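Local atomic coordinates of adhesion G-protein coupled receptor G6 (Danio rerio, PDB entry 6V55), a protein that serves as an adhesion G protein-coupled receptor linked to myelination, with a calcium-binding extracellular region that probably mediates cell adhesion and controls signalling. Residues A[656-661]-A[705-710]; A[615-620]-A[667-672]; A[649-654]-A[712-717]; A[729-734]-A[761-766]. One frame throughout, in Å; residues are numbered along the deposited sequence.

All four contacts lie at one end of the elongated extracellular region, in the β-rich part of the GAIN domain, whose GPS motif holds contact 4. Contact 3 pairs strands 649-653 and 714-719 in a six-stranded antiparallel sheet, and contact 4, with its centre about 10 Å away, joins the neighbouring strand 760-765 to strand 730-735. Contact 1 is nested along the chain within the loop closed by contact 3, while contact 2 crosses both because its segments alternate with theirs. The centres of contacts 1 and 2 are about 12 Å apart. Contact 4 comes last along the chain, close to its last modelled residue, L768, and ties the GPS motif to the sheet of contact 3.

Contact 1 (A[656-661]-A[705-710]). With NAG (2-acetamido-2-deoxy-beta-D-glucopyranose), chain D.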
# COMPACT_ATOMS: atom_id res chain seq x y z
N THR A 656 4.17 -4.99 -63.80
CA THR A 656 4.09 -6.34 -64.36
C THR A 656 4.09 -7.42 -63.29
O THR A 656 4.60 -8.52 -63.54
CB THR A 656 5.25 -6.56 -65.32
OG1 THR A 656 6.48 -6.35 -64.63
CG2 THR A 656 5.16 -5.59 -66.48
N LEU A 657 3.56 -7.14 -62.08
CA LEU A 657 3.64 -8.10 -60.98
C LEU A 657 2.70 -9.28 -61.21
O LEU A 657 3.07 -10.43 -60.94
CB LEU A 657 3.32 -7.41 -59.65
CG LEU A 657 3.17 -8.31 -58.40
CD1 LEU A 657 4.53 -8.72 -57.86
CD2 LEU A 657 2.36 -7.66 -57.32
N LEU A 658 1.51 -9.02 -61.75
CA LEU A 658 0.52 -10.06 -61.98
C LEU A 658 0.51 -10.57 -63.42
O LEU A 658 -0.46 -11.20 -63.84
CB LEU A 658 -0.86 -9.55 -61.60
CG LEU A 658 -0.91 -8.67 -60.36
CD1 LEU A 658 -2.24 -7.92 -60.28
CD2 LEU A 658 -0.66 -9.51 -59.11
N GLN A 659 1.58 -10.31 -64.17
CA GLN A 659 1.58 -10.55 -65.62
C GLN A 659 1.66 -12.04 -65.95
O GLN A 659 0.92 -12.53 -66.81
CB GLN A 659 2.75 -9.78 -66.25
CG GLN A 659 3.34 -10.35 -67.54
CD GLN A 659 4.63 -9.65 -67.95
OE1 GLN A 659 4.62 -8.45 -68.24
NE2 GLN A 659 5.74 -10.39 -68.01
N ASN A 660 2.53 -12.79 -65.26
CA ASN A 660 2.68 -14.22 -65.52
C ASN A 660 1.83 -15.08 -64.60
O ASN A 660 2.19 -16.23 -64.32
CB ASN A 660 4.15 -14.63 -65.42
CG ASN A 660 5.04 -13.91 -66.41
OD1 ASN A 660 5.63 -12.89 -66.09
ND2 ASN A 660 5.14 -14.44 -67.62
N LEU A 661 0.71 -14.55 -64.12
CA LEU A 661 -0.18 -15.29 -63.23
C LEU A 661 -1.33 -15.88 -64.02
O LEU A 661 -1.85 -15.23 -64.93
CB LEU A 661 -0.74 -14.39 -62.12
CG LEU A 661 0.14 -14.11 -60.90
CD1 LEU A 661 -0.70 -13.48 -59.81
CD2 LEU A 661 0.79 -15.37 -60.39
N PHE A 705 -0.28 -16.89 -51.30
CA PHE A 705 0.64 -17.56 -52.21
C PHE A 705 1.74 -16.58 -52.61
O PHE A 705 1.55 -15.36 -52.57
CB PHE A 705 -0.10 -18.09 -53.46
CG PHE A 705 -0.41 -17.04 -54.49
CD1 PHE A 705 -1.36 -16.05 -54.23
CD2 PHE A 705 0.26 -17.04 -55.71
CE1 PHE A 705 -1.64 -15.08 -55.16
CE2 PHE A 705 -0.01 -16.08 -56.66
CZ PHE A 705 -0.97 -15.09 -56.38
N THR A 706 2.90 -17.12 -52.97
CA THR A 706 4.06 -16.33 -53.36
C THR A 706 4.14 -16.22 -54.88
O THR A 706 4.06 -17.23 -55.58
CB THR A 706 5.36 -16.95 -52.82
OG1 THR A 706 5.16 -17.33 -51.46
CG2 THR A 706 6.51 -15.95 -52.90
N ILE A 707 4.27 -14.99 -55.38
CA ILE A 707 4.45 -14.77 -56.81
C ILE A 707 5.93 -14.92 -57.10
O ILE A 707 6.73 -14.21 -56.49
CB ILE A 707 3.97 -13.38 -57.23
CG1 ILE A 707 2.49 -13.18 -56.86
CG2 ILE A 707 4.25 -13.17 -58.70
CD1 ILE A 707 1.87 -11.95 -57.49
N LYS A 708 6.30 -15.83 -58.01
CA LYS A 708 7.69 -16.20 -58.21
C LYS A 708 8.13 -15.86 -59.62
O LYS A 708 7.28 -15.69 -60.52
CB LYS A 708 7.92 -17.70 -57.96
CG LYS A 708 7.76 -18.08 -56.51
CD LYS A 708 8.16 -19.52 -56.23
CE LYS A 708 7.85 -19.86 -54.77
NZ LYS A 708 8.04 -21.31 -54.45
N ASN A 709 9.47 -15.75 -59.79
CA ASN A 709 10.15 -15.64 -61.09
C ASN A 709 9.64 -14.47 -61.92
O ASN A 709 9.24 -14.64 -63.08
CB ASN A 709 10.06 -16.95 -61.89
CG ASN A 709 11.03 -18.04 -61.36
OD1 ASN A 709 12.25 -17.83 -61.26
ND2 ASN A 709 10.48 -19.21 -61.05
N LEU A 710 9.61 -13.28 -61.31
CA LEU A 710 9.11 -12.10 -62.00
C LEU A 710 10.09 -11.64 -63.08
O LEU A 710 11.30 -11.91 -63.02
CB LEU A 710 8.85 -10.96 -61.00
CG LEU A 710 7.77 -11.13 -59.93
CD1 LEU A 710 8.15 -10.36 -58.68
CD2 LEU A 710 6.42 -10.67 -60.47
C1 NAG D . 5.99 -13.82 -68.61
C2 NAG D . 7.09 -14.76 -69.12
C3 NAG D . 7.94 -14.08 -70.21
C4 NAG D . 7.06 -13.50 -71.32
C5 NAG D . 6.03 -12.55 -70.73
C6 NAG D . 5.09 -11.98 -71.77
C7 NAG D . 7.71 -16.32 -67.31
C8 NAG D . 8.70 -16.63 -66.22
N2 NAG D . 7.94 -15.21 -68.02
O3 NAG D . 8.84 -15.03 -70.79
O4 NAG D . 7.85 -12.82 -72.29
O5 NAG D . 5.23 -13.26 -69.77
O6 NAG D . 3.79 -12.55 -71.75
O7 NAG D . 6.73 -17.03 -67.51
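Two hydrogen bonds grip the amide nitrogen NE2 of Q659: one goes to OD1 of the adjacent N660, the other to OE1 of Q711. In the first, NE2 stands 3.2 Å from N660 OD1 and approaches from above the carbonyl plane, 36° out of it. That carbonyl belongs to the glycosylated amide, for N660 ND2 is bonded to C1 of an N-acetylglucosamine, and Q659 NE2 also passes 3.4 Å from the sugar's ring oxygen O5. An alanine in place of Q659 would remove both hydrogen bonds of NE2, to N660 OD1 and to Q711 OE1, and would probably let the glycan-bearing amide of N660 turn more freely. Residues L658 to L661 form a type I β turn, and the meeting of 656-661 with 705-710 is apolar. CD1 of I707 lies among three leucines; it is 3.8 Å from L661 CD1 and 3.9 Å from L658 CD2, with L657 CG slightly farther off. L661 and F705 meet tip to tip, CD1 of the leucine at the ring edge, 3.8 Å from F705 CZ. At the other end, L710 CD2 rests 3.4 Å from the backbone oxygen of L657. Segment 656-661 links strand 649-653 to helix 663-666, while segment 705-710 leads from strand 697-701 into strand 714-719 and bonds through the backbone of I707 and L710 to L768 and N766, just beyond strand 760-765.

Contact 2 (A[615-620]-A[667-672]); sequences LDTTNF and EKVSRI
The two backbones come together at one end, where the CA atoms of L615 and R671 are 4.7 Å apart, and spread to 7.1 Å between those of T617 and V669. One direct hydrogen bond joins them: L615 N lies 2.8 Å from S670 O, nearly straight at 169° about the hydrogen, although the donor stands above the carbonyl plane rather than on a lone pair. A second link goes through water. The hydroxyl OG1 of T617 donates to a water molecule, which in turn donates to V669 O, with both legs 2.9 Å long from the water oxygen to T617 OG1 and to V669 O. The methyl CG2 of T617 takes the other branch, beside the backbone N, and touches V669 CG1 at 3.8 Å. L615 is the main apolar element. Its CG is anti to the backbone N (chi1 -164°), which carries CD1 across I672 at about a right angle, 3.7 Å from I672 CG1, and also up to CG1 of V669. The end of I672 continues to the edge of the F620 ring, a looser touch. Beyond these segments V669 packs on F705, and T617 on L658. The arrangement is that of the fraying end of an antiparallel strand pair: strand 608-614 has just ended and strand 671-677 is beginning, in a four-stranded sheet of the β-sandwich characteristic of GAIN domains.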
# COMPACT_ATOMS: atom_id res chain seq x y z
N LEU A 615 -6.44 -4.34 -53.31
CA LEU A 615 -5.81 -4.33 -54.63
C LEU A 615 -6.86 -4.64 -55.68
O LEU A 615 -7.48 -5.71 -55.66
CB LEU A 615 -4.66 -5.36 -54.73
CG LEU A 615 -3.58 -5.37 -55.84
CD1 LEU A 615 -2.43 -6.29 -55.49
CD2 LEU A 615 -4.02 -5.82 -57.23
N ASP A 616 -6.99 -3.73 -56.65
CA ASP A 616 -7.81 -3.98 -57.83
C ASP A 616 -6.95 -4.62 -58.92
O ASP A 616 -6.03 -3.98 -59.45
CB ASP A 616 -8.43 -2.68 -58.34
CG ASP A 616 -9.60 -2.92 -59.26
OD1 ASP A 616 -10.04 -4.09 -59.37
OD2 ASP A 616 -10.09 -1.94 -59.85
N THR A 617 -7.25 -5.87 -59.27
CA THR A 617 -6.45 -6.57 -60.27
C THR A 617 -6.70 -6.08 -61.70
O THR A 617 -5.88 -6.38 -62.57
CB THR A 617 -6.68 -8.09 -60.19
OG1 THR A 617 -8.07 -8.38 -59.98
CG2 THR A 617 -5.89 -8.69 -59.03
N THR A 618 -7.76 -5.32 -61.95
CA THR A 618 -8.02 -4.82 -63.30
C THR A 618 -7.18 -3.59 -63.60
O THR A 618 -6.39 -3.57 -64.56
CB THR A 618 -9.50 -4.50 -63.48
OG1 THR A 618 -9.76 -3.19 -62.98
CG2 THR A 618 -10.37 -5.52 -62.72
N ASN A 619 -7.35 -2.54 -62.80
CA ASN A 619 -6.44 -1.41 -62.82
C ASN A 619 -5.42 -1.64 -61.71
O ASN A 619 -5.53 -1.12 -60.60
CB ASN A 619 -7.20 -0.09 -62.65
CG ASN A 619 -6.31 1.16 -62.92
OD1 ASN A 619 -5.07 1.10 -63.01
ND2 ASN A 619 -6.97 2.31 -63.09
N PHE A 620 -4.40 -2.42 -62.02
CA PHE A 620 -3.18 -2.43 -61.24
C PHE A 620 -2.08 -1.92 -62.16
O PHE A 620 -1.71 -2.60 -63.12
CB PHE A 620 -2.85 -3.81 -60.65
CG PHE A 620 -1.57 -3.83 -59.82
CD1 PHE A 620 -1.58 -3.41 -58.50
CD2 PHE A 620 -0.35 -4.24 -60.39
CE1 PHE A 620 -0.41 -3.42 -57.73
CE2 PHE A 620 0.83 -4.23 -59.64
CZ PHE A 620 0.80 -3.83 -58.30
N GLU A 667 -7.52 -14.32 -59.49
CA GLU A 667 -8.76 -14.06 -58.77
C GLU A 667 -8.62 -14.32 -57.29
O GLU A 667 -9.49 -13.90 -56.53
CB GLU A 667 -9.89 -14.92 -59.32
CG GLU A 667 -10.60 -14.31 -60.51
CD GLU A 667 -10.87 -15.34 -61.58
OE1 GLU A 667 -11.12 -14.94 -62.74
OE2 GLU A 667 -10.83 -16.55 -61.25
N LYS A 668 -7.55 -14.95 -56.85
CA LYS A 668 -7.25 -15.05 -55.43
C LYS A 668 -6.44 -13.86 -54.92
O LYS A 668 -5.93 -13.91 -53.80
CB LYS A 668 -6.53 -16.37 -55.14
CG LYS A 668 -7.32 -17.58 -55.62
CD LYS A 668 -6.51 -18.87 -55.59
CE LYS A 668 -7.26 -20.04 -56.26
NZ LYS A 668 -6.50 -21.33 -56.24
N VAL A 669 -6.30 -12.80 -55.72
CA VAL A 669 -5.52 -11.62 -55.35
C VAL A 669 -6.50 -10.49 -55.05
O VAL A 669 -7.14 -9.93 -55.95
CB VAL A 669 -4.53 -11.23 -56.45
CG1 VAL A 669 -3.81 -9.95 -56.09
CG2 VAL A 669 -3.52 -12.35 -56.66
N SER A 670 -6.63 -10.18 -53.76
CA SER A 670 -7.53 -9.15 -53.27
C SER A 670 -6.81 -7.98 -52.64
O SER A 670 -7.35 -6.87 -52.64
CB SER A 670 -8.48 -9.72 -52.20
OG SER A 670 -9.22 -10.85 -52.63
N ARG A 671 -5.63 -8.21 -52.06
CA ARG A 671 -5.08 -7.31 -51.08
C ARG A 671 -3.60 -7.13 -51.33
O ARG A 671 -2.98 -7.93 -52.01
CB ARG A 671 -5.25 -7.82 -49.65
CG ARG A 671 -6.64 -7.80 -49.12
CD ARG A 671 -6.96 -9.11 -48.47
NE ARG A 671 -8.21 -9.04 -47.71
CZ ARG A 671 -8.31 -9.13 -46.39
NH1 ARG A 671 -7.24 -9.31 -45.63
NH2 ARG A 671 -9.50 -9.05 -45.82
N ILE A 672 -3.04 -6.07 -50.76
CA ILE A 672 -1.60 -5.95 -50.52
C ILE A 672 -1.40 -5.99 -49.02
O ILE A 672 -2.13 -5.33 -48.28
CB ILE A 672 -1.02 -4.65 -51.10
CG1 ILE A 672 -1.60 -4.39 -52.48
CG2 ILE A 672 0.51 -4.73 -51.14
CD1 ILE A 672 -0.93 -3.30 -53.28
O HOH W 1 -8.99 -10.44 -58.10

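Contact 3 (A[649-654]-A[712-717])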
# COMPACT_ATOMS: atom_id res chain seq x y z
N ALA A 649 11.59 1.61 -44.43
CA ALA A 649 11.44 0.53 -45.39
C ALA A 649 10.52 1.00 -46.52
O ALA A 649 9.45 1.55 -46.25
CB ALA A 649 10.89 -0.72 -44.73
N VAL A 650 10.96 0.83 -47.77
CA VAL A 650 10.16 1.12 -48.95
C VAL A 650 10.05 -0.16 -49.76
O VAL A 650 11.06 -0.83 -50.00
CB VAL A 650 10.75 2.24 -49.82
CG1 VAL A 650 9.75 2.71 -50.88
CG2 VAL A 650 11.23 3.41 -48.99
N VAL A 651 8.83 -0.50 -50.18
CA VAL A 651 8.57 -1.64 -51.05
C VAL A 651 7.84 -1.12 -52.28
O VAL A 651 6.74 -0.56 -52.16
CB VAL A 651 7.75 -2.72 -50.34
CG1 VAL A 651 7.35 -3.82 -51.32
CG2 VAL A 651 8.52 -3.30 -49.16
N THR A 652 8.44 -1.31 -53.45
CA THR A 652 7.85 -0.88 -54.71
C THR A 652 7.52 -2.12 -55.54
O THR A 652 8.42 -2.90 -55.87
CB THR A 652 8.79 0.03 -55.48
OG1 THR A 652 8.93 1.26 -54.76
CG2 THR A 652 8.23 0.31 -56.87
N LEU A 653 6.25 -2.28 -55.85
CA LEU A 653 5.81 -3.40 -56.67
C LEU A 653 5.74 -2.96 -58.13
O LEU A 653 5.11 -1.94 -58.42
CB LEU A 653 4.45 -3.92 -56.21
CG LEU A 653 4.27 -4.06 -54.69
CD1 LEU A 653 2.83 -4.33 -54.30
CD2 LEU A 653 5.18 -5.15 -54.14
N PRO A 654 6.37 -3.70 -59.06
CA PRO A 654 6.39 -3.31 -60.48
C PRO A 654 5.00 -3.42 -61.11
O PRO A 654 4.12 -4.10 -60.55
CB PRO A 654 7.36 -4.32 -61.09
CG PRO A 654 7.22 -5.51 -60.25
CD PRO A 654 7.08 -4.97 -58.85
N ASP A 712 10.23 -8.27 -64.03
CA ASP A 712 10.69 -7.03 -63.43
C ASP A 712 10.64 -7.14 -61.92
O ASP A 712 9.59 -7.52 -61.37
CB ASP A 712 9.84 -5.83 -63.87
CG ASP A 712 9.67 -5.77 -65.35
OD1 ASP A 712 8.50 -5.61 -65.78
OD2 ASP A 712 10.68 -5.91 -66.08
N PRO A 713 11.71 -6.80 -61.21
CA PRO A 713 11.80 -7.14 -59.79
C PRO A 713 10.97 -6.22 -58.90
O PRO A 713 10.49 -5.16 -59.31
CB PRO A 713 13.29 -6.98 -59.50
CG PRO A 713 13.74 -5.91 -60.47
CD PRO A 713 12.92 -6.13 -61.71
N VAL A 714 10.79 -6.68 -57.66
CA VAL A 714 10.30 -5.84 -56.57
C VAL A 714 11.46 -5.03 -56.03
O VAL A 714 12.50 -5.58 -55.67
CB VAL A 714 9.68 -6.72 -55.47
CG1 VAL A 714 8.93 -5.87 -54.48
CG2 VAL A 714 8.76 -7.74 -56.07
N ARG A 715 11.28 -3.72 -55.95
CA ARG A 715 12.29 -2.86 -55.33
C ARG A 715 12.02 -2.83 -53.83
O ARG A 715 11.03 -2.23 -53.39
CB ARG A 715 12.27 -1.47 -55.95
CG ARG A 715 13.55 -0.65 -55.74
CD ARG A 715 13.25 0.81 -55.99
NE ARG A 715 14.38 1.70 -55.76
CZ ARG A 715 14.57 2.42 -54.65
NH1 ARG A 715 13.70 2.37 -53.65
NH2 ARG A 715 15.63 3.21 -54.56
N ILE A 716 12.88 -3.48 -53.05
CA ILE A 716 12.80 -3.46 -51.59
C ILE A 716 13.96 -2.63 -51.08
O ILE A 716 15.12 -3.01 -51.25
CB ILE A 716 12.85 -4.88 -51.00
CG1 ILE A 716 11.84 -5.82 -51.68
CG2 ILE A 716 12.76 -4.85 -49.46
CD1 ILE A 716 10.49 -5.83 -51.07
N GLU A 717 13.66 -1.51 -50.44
CA GLU A 717 14.68 -0.65 -49.85
C GLU A 717 14.48 -0.68 -48.35
O GLU A 717 13.39 -0.37 -47.87
CB GLU A 717 14.58 0.79 -50.38
CG GLU A 717 15.31 1.84 -49.53
CD GLU A 717 15.02 3.28 -49.97
OE1 GLU A 717 14.86 3.51 -51.20
OE2 GLU A 717 14.95 4.17 -49.09
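Strands 649-653 and 714-719 form a regular antiparallel ladder inside the six-stranded sheet of the GAIN domain; the axes of 649-653 and 714-717 approach to 4.7 Å at 176°. V650 and E717 make one hydrogen-bonded pair, linked both ways; V650 N to E717 O measures 2.7 Å. T652 and R715 make the next: T652 N to R715 O is also 2.7 Å, but the return bond from R715 N to T652 O is longer and more bent (143° at the hydrogen). The backbones of V651 and L653 hydrogen-bond outward to L625 and S623 of strand 623-628, those of V714 and I716 to C765 and C763 of strand 760-765. On the face bearing R715 and E717, OE1 of E717 forms a salt bridge with R715 NH1 at 2.9 Å through its anti lone pair, and a second with R760. Since the two arginines come close together, an alanine for E717 would probably leave their like charges poorly balanced. D712 OD1 hydrogen-bonds to T656 OG1, and T652 OG1, weakly, to T624 OG1. On the other face V651 and I716 lie side by side, I716 CD1 3.7 Å from both V651 CG1 and V651 CG2.

Contact 4 (A[729-734]-A[761-766])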
# COMPACT_ATOMS: atom_id res chain seq x y z
N PRO A 729 26.67 -5.50 -48.70
CA PRO A 729 25.39 -6.05 -48.29
C PRO A 729 24.99 -7.26 -49.11
O PRO A 729 25.29 -7.38 -50.30
CB PRO A 729 24.42 -4.89 -48.52
CG PRO A 729 25.01 -4.13 -49.65
CD PRO A 729 26.51 -4.34 -49.60
N GLN A 730 24.27 -8.17 -48.45
CA GLN A 730 23.64 -9.32 -49.10
C GLN A 730 22.14 -9.21 -48.86
O GLN A 730 21.68 -9.26 -47.71
CB GLN A 730 24.21 -10.63 -48.56
CG GLN A 730 23.92 -11.85 -49.41
CD GLN A 730 24.65 -13.08 -48.90
OE1 GLN A 730 24.03 -14.00 -48.35
NE2 GLN A 730 25.97 -13.11 -49.09
N CYS A 731 21.37 -9.01 -49.94
CA CYS A 731 19.92 -8.98 -49.85
C CYS A 731 19.41 -10.39 -49.61
O CYS A 731 19.73 -11.31 -50.37
CB CYS A 731 19.32 -8.42 -51.13
SG CYS A 731 19.55 -6.66 -51.37
N VAL A 732 18.61 -10.58 -48.55
CA VAL A 732 18.11 -11.91 -48.22
C VAL A 732 16.59 -11.86 -48.02
O VAL A 732 16.01 -10.79 -47.82
CB VAL A 732 18.81 -12.49 -46.97
CG1 VAL A 732 20.16 -13.06 -47.38
CG2 VAL A 732 18.99 -11.41 -45.91
N PHE A 733 15.96 -13.03 -48.15
CA PHE A 733 14.57 -13.22 -47.73
C PHE A 733 14.46 -14.39 -46.76
O PHE A 733 15.26 -15.33 -46.78
CB PHE A 733 13.59 -13.43 -48.93
CG PHE A 733 13.61 -14.81 -49.52
CD1 PHE A 733 14.61 -15.17 -50.42
CD2 PHE A 733 12.62 -15.76 -49.21
CE1 PHE A 733 14.65 -16.44 -50.97
CE2 PHE A 733 12.66 -17.03 -49.75
CZ PHE A 733 13.68 -17.37 -50.64
N TRP A 734 13.44 -14.34 -45.90
CA TRP A 734 13.26 -15.35 -44.86
C TRP A 734 12.59 -16.59 -45.45
O TRP A 734 11.39 -16.57 -45.75
CB TRP A 734 12.43 -14.83 -43.69
CG TRP A 734 12.48 -15.79 -42.51
CD1 TRP A 734 11.52 -16.69 -42.12
CD2 TRP A 734 13.58 -15.96 -41.60
NE1 TRP A 734 11.95 -17.40 -41.01
CE2 TRP A 734 13.21 -16.98 -40.68
CE3 TRP A 734 14.84 -15.36 -41.47
CZ2 TRP A 734 14.05 -17.39 -39.65
CZ3 TRP A 734 15.67 -15.77 -40.44
CH2 TRP A 734 15.27 -16.78 -39.55
N THR A 761 19.99 0.03 -48.04
CA THR A 761 20.29 -0.93 -49.09
C THR A 761 19.03 -1.10 -49.93
O THR A 761 17.93 -1.17 -49.37
CB THR A 761 20.77 -2.27 -48.52
OG1 THR A 761 21.92 -2.04 -47.71
CG2 THR A 761 21.18 -3.26 -49.63
N VAL A 762 19.19 -1.09 -51.25
CA VAL A 762 18.11 -1.36 -52.19
C VAL A 762 18.28 -2.77 -52.74
O VAL A 762 19.37 -3.13 -53.21
CB VAL A 762 18.09 -0.32 -53.32
CG1 VAL A 762 17.12 -0.71 -54.43
CG2 VAL A 762 17.72 1.05 -52.76
N CYS A 763 17.23 -3.58 -52.64
CA CYS A 763 17.19 -4.92 -53.21
C CYS A 763 16.21 -5.00 -54.37
O CYS A 763 15.09 -4.47 -54.30
CB CYS A 763 16.75 -5.96 -52.19
SG CYS A 763 17.72 -5.90 -50.76
N LEU A 764 16.63 -5.70 -55.40
CA LEU A 764 15.77 -6.13 -56.49
C LEU A 764 15.61 -7.64 -56.30
O LEU A 764 16.57 -8.39 -56.51
CB LEU A 764 16.37 -5.76 -57.83
CG LEU A 764 16.94 -4.33 -57.90
CD1 LEU A 764 17.71 -4.09 -59.19
CD2 LEU A 764 15.86 -3.26 -57.70
N CYS A 765 14.43 -8.07 -55.84
CA CYS A 765 14.09 -9.48 -55.70
C CYS A 765 13.07 -9.85 -56.77
O CYS A 765 12.21 -9.04 -57.12
CB CYS A 765 13.55 -9.80 -54.30
SG CYS A 765 14.79 -9.57 -53.00
N ASN A 766 13.18 -11.07 -57.31
CA ASN A 766 12.32 -11.50 -58.41
C ASN A 766 11.09 -12.26 -57.93
O ASN A 766 10.41 -12.88 -58.74
CB ASN A 766 13.12 -12.36 -59.41
CG ASN A 766 13.48 -13.76 -58.87
OD1 ASN A 766 13.60 -13.98 -57.66
ND2 ASN A 766 13.70 -14.70 -59.79
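The tight centre of this contact is a disulfide between C731 and C763, both buried, with SG of C731 2.1 Å from SG of C763. Both side chains start toward the opposite strand, SG is anti to the carbonyl carbon in each, and the chi3 of -87° gives the bridge a left-handed twist near the relaxed value. Next to it P729 leans on T761, its CB 3.8 Å from the methyl CG2 of T761, while the hydroxyl of T761 is taken up by NE2 of H720. The same methyl lies 4.2 Å from C731 SG, closing the apolar patch on one side of the bridge. Beyond the bridge the contact loosens quickly. The strand axes come no nearer than 7.8 Å and diverge at 56°, so they do not pair; Q730 starts away from the partner strand and, like F733, is partly exposed, and neither F733 nor W734 touches that strand. Where the two strands part, apolar and aromatic side chains of the separate bound peptide pack on V732, C763 and C765. The neighbouring C765 is joined to C750 instead, which gives the two disulfides characteristic of a GPS motif. Strand 730-735 pairs with strand 744-746 and, through Q730 to F733, with an antiparallel strand of that peptide, consistent with a tethered agonist kept after cleavage, while strand 760-765 sits between strands 714-719 and 750-752 in the larger sheet.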